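Local coordinates for probable oxidoreductase (Pseudomonas aeruginosa, PDB 4B7X), which probably catalyses an NADP(H)-dependent oxidation or reduction, as a member of the medium-chain dehydrogenase/reductase superfamily, at residues R9-A14 against D24-V29. Numbering follows the deposited sequence.
Sequences RQYQLA and DTFSFV
The ring of Phe-28 lies across one face of the Tyr-11 ring, its CD1 3.4 Å above the plane and over the centre. The two planes are inclined by 33° and the centroids lie 4.4 Å apart, so the rings overlap without becoming parallel. Phe-28 gets there with CG anti to its backbone N (chi1 -157°); its far end, CZ, then reaches the aliphatic part of Arg-9, 4.0 Å from CD. There the Arg-9 chain bends at chi3 (-61°), and the guanidinium leaves the aromatic pair for salt bridges with Asp-104 and Glu-314. From the other side of the Tyr-11 ring, Phe-26 sets its CB 3.6 Å from Tyr-11 CD1, the side chains crossing at about a right angle, while the carbonyl O of Gln-12 lies at the edge of the Phe-26 ring. On the opposite face of the ribbon, Gln-10, Gln-12, Ser-27 and Val-29 make a more polar surface.

The strands are paired antiparallel: Tyr-11 with Phe-28 is a non-hydrogen-bonded pair, Gln-10 with Val-29 and Gln-12 with Ser-27 are hydrogen-bonded ones, the latter closed by two 2.8 Å bonds, Gln-12 N to Ser-27 O and Ser-27 N to Gln-12 O. Ala-14 N adds a last bond to Thr-25 O, where the strands give way to the connecting loop.

Strands 7-13 and 26-32 form a two-stranded ribbon in the GroES-like N-terminal domain. Tyr-11 and Phe-26 pack on Pro-317 of helix 316-320, with Phe-316 edge-to-face to Phe-26 and Tyr-11 OH bonded to Glu-314 O, while backbone bonds tie strand 7-13 to Gly-71, Met-74 and Val-102.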
loop_
_atom_site.group_PDB
_atom_site.type_symbol
_atom_site.label_atom_id
_atom_site.label_comp_id
_atom_site.label_asym_id
_atom_site.label_seq_id
_atom_site.Cartn_x
_atom_site.Cartn_y
_atom_site.Cartn_z
ATOM N N ARG H 9 -36.347 -23.352 4.869
ATOM C CA ARG H 9 -35.162 -24.069 4.415
ATOM C C ARG H 9 -33.921 -23.199 4.621
ATOM O O ARG H 9 -33.957 -21.990 4.399
ATOM C CB ARG H 9 -35.288 -24.453 2.943
ATOM C CG ARG H 9 -36.482 -25.338 2.612
ATOM C CD ARG H 9 -36.602 -25.518 1.106
ATOM N NE ARG H 9 -36.806 -24.240 0.420
ATOM C CZ ARG H 9 -36.608 -24.039 -0.880
ATOM N NH1 ARG H 9 -36.202 -25.032 -1.660
ATOM N NH2 ARG H 9 -36.822 -22.837 -1.405
ATOM N N GLN H 10 -32.829 -23.826 5.048
ATOM C CA GLN H 10 -31.591 -23.105 5.321
ATOM C C GLN H 10 -30.352 -23.947 5.076
ATOM O O GLN H 10 -30.296 -25.122 5.449
ATOM C CB GLN H 10 -31.586 -22.548 6.752
ATOM C CG GLN H 10 -31.871 -23.569 7.846
ATOM C CD GLN H 10 -32.043 -22.932 9.209
ATOM O OE1 GLN H 10 -32.739 -21.933 9.356
ATOM N NE2 GLN H 10 -31.399 -23.509 10.216
ATOM N N TYR H 11 -29.357 -23.341 4.435
ATOM C CA TYR H 11 -28.047 -23.967 4.352
ATOM C C TYR H 11 -27.236 -23.569 5.572
ATOM O O TYR H 11 -27.095 -22.383 5.882
ATOM C CB TYR H 11 -27.323 -23.598 3.057
ATOM C CG TYR H 11 -27.597 -24.540 1.895
ATOM C CD1 TYR H 11 -27.123 -25.848 1.912
ATOM C CD2 TYR H 11 -28.310 -24.113 0.771
ATOM C CE1 TYR H 11 -27.364 -26.711 0.855
ATOM C CE2 TYR H 11 -28.560 -24.971 -0.291
ATOM C CZ TYR H 11 -28.085 -26.269 -0.240
ATOM O OH TYR H 11 -28.311 -27.136 -1.283
ATOM N N GLN H 12 -26.739 -24.578 6.277
ATOM C CA GLN H 12 -25.923 -24.395 7.466
ATOM C C GLN H 12 -24.470 -24.701 7.149
ATOM O O GLN H 12 -24.183 -25.534 6.285
ATOM C CB GLN H 12 -26.382 -25.345 8.577
ATOM C CG GLN H 12 -27.620 -24.903 9.346
ATOM C CD GLN H 12 -27.908 -25.778 10.563
ATOM O OE1 GLN H 12 -27.215 -26.766 10.820
ATOM N NE2 GLN H 12 -28.935 -25.409 11.321
ATOM N N LEU H 13 -23.556 -24.046 7.861
ATOM C CA LEU H 13 -22.143 -24.408 7.788
ATOM C C LEU H 13 -21.946 -25.701 8.569
ATOM O O LEU H 13 -22.227 -25.748 9.767
ATOM C CB LEU H 13 -21.250 -23.305 8.372
ATOM C CG LEU H 13 -19.943 -22.950 7.641
ATOM C CD1 LEU H 13 -18.995 -22.160 8.535
ATOM C CD2 LEU H 13 -19.230 -24.165 7.068
ATOM N N ALA H 14 -21.481 -26.743 7.882
ATOM C CA ALA H 14 -21.216 -28.045 8.502
ATOM C C ALA H 14 -19.745 -28.194 8.903
ATOM O O ALA H 14 -19.434 -28.664 10.004
ATOM C CB ALA H 14 -21.635 -29.177 7.573
ATOM N N ASP H 24 -20.958 -31.269 1.149
ATOM C CA ASP H 24 -20.586 -31.682 2.505
ATOM C C ASP H 24 -19.961 -30.538 3.307
ATOM O O ASP H 24 -19.720 -30.681 4.496
ATOM C CB ASP H 24 -19.655 -32.912 2.488
ATOM C CG ASP H 24 -20.302 -34.145 1.856
ATOM O OD1 ASP H 24 -21.443 -34.054 1.347
ATOM O OD2 ASP H 24 -19.656 -35.215 1.872
ATOM N N THR H 25 -19.692 -29.409 2.655
ATOM C CA THR H 25 -19.302 -28.193 3.368
ATOM C C THR H 25 -20.550 -27.610 4.025
ATOM O O THR H 25 -20.499 -27.113 5.149
ATOM C CB THR H 25 -18.633 -27.155 2.438
ATOM O OG1 THR H 25 -17.566 -27.774 1.709
ATOM C CG2 THR H 25 -18.058 -25.988 3.236
ATOM N N PHE H 26 -21.676 -27.703 3.320
ATOM C CA PHE H 26 -22.960 -27.227 3.824
ATOM C C PHE H 26 -23.915 -28.355 4.199
ATOM O O PHE H 26 -23.839 -29.460 3.658
ATOM C CB PHE H 26 -23.643 -26.340 2.786
ATOM C CG PHE H 26 -22.777 -25.243 2.262
ATOM C CD1 PHE H 26 -22.505 -24.125 3.040
ATOM C CD2 PHE H 26 -22.241 -25.323 0.986
ATOM C CE1 PHE H 26 -21.709 -23.106 2.551
ATOM C CE2 PHE H 26 -21.443 -24.309 0.488
ATOM C CZ PHE H 26 -21.182 -23.200 1.273
ATOM N N SER H 27 -24.821 -28.052 5.120
ATOM C CA SER H 27 -25.904 -28.955 5.473
ATOM C C SER H 27 -27.248 -28.294 5.172
ATOM O O SER H 27 -27.571 -27.233 5.720
ATOM C CB SER H 27 -25.810 -29.350 6.946
ATOM O OG SER H 27 -26.954 -30.083 7.343
ATOM N N PHE H 28 -28.015 -28.920 4.284
ATOM C CA PHE H 28 -29.357 -28.455 3.938
ATOM C C PHE H 28 -30.351 -28.939 5.001
ATOM O O PHE H 28 -30.509 -30.141 5.209
ATOM C CB PHE H 28 -29.737 -28.951 2.539
ATOM C CG PHE H 28 -30.803 -28.131 1.866
ATOM C CD1 PHE H 28 -30.769 -26.740 1.905
ATOM C CD2 PHE H 28 -31.833 -28.751 1.170
ATOM C CE1 PHE H 28 -31.752 -25.987 1.282
ATOM C CE2 PHE H 28 -32.817 -28.003 0.540
ATOM C CZ PHE H 28 -32.779 -26.619 0.598
ATOM N N VAL H 29 -30.992 -27.993 5.684
ATOM C CA VAL H 29 -31.827 -28.289 6.853
ATOM C C VAL H 29 -33.195 -27.610 6.759
ATOM O O VAL H 29 -33.343 -26.508 6.204
ATOM C CB VAL H 29 -31.120 -27.887 8.176
ATOM C CG1 VAL H 29 -31.998 -28.153 9.396
ATOM C CG2 VAL H 29 -29.796 -28.625 8.327
#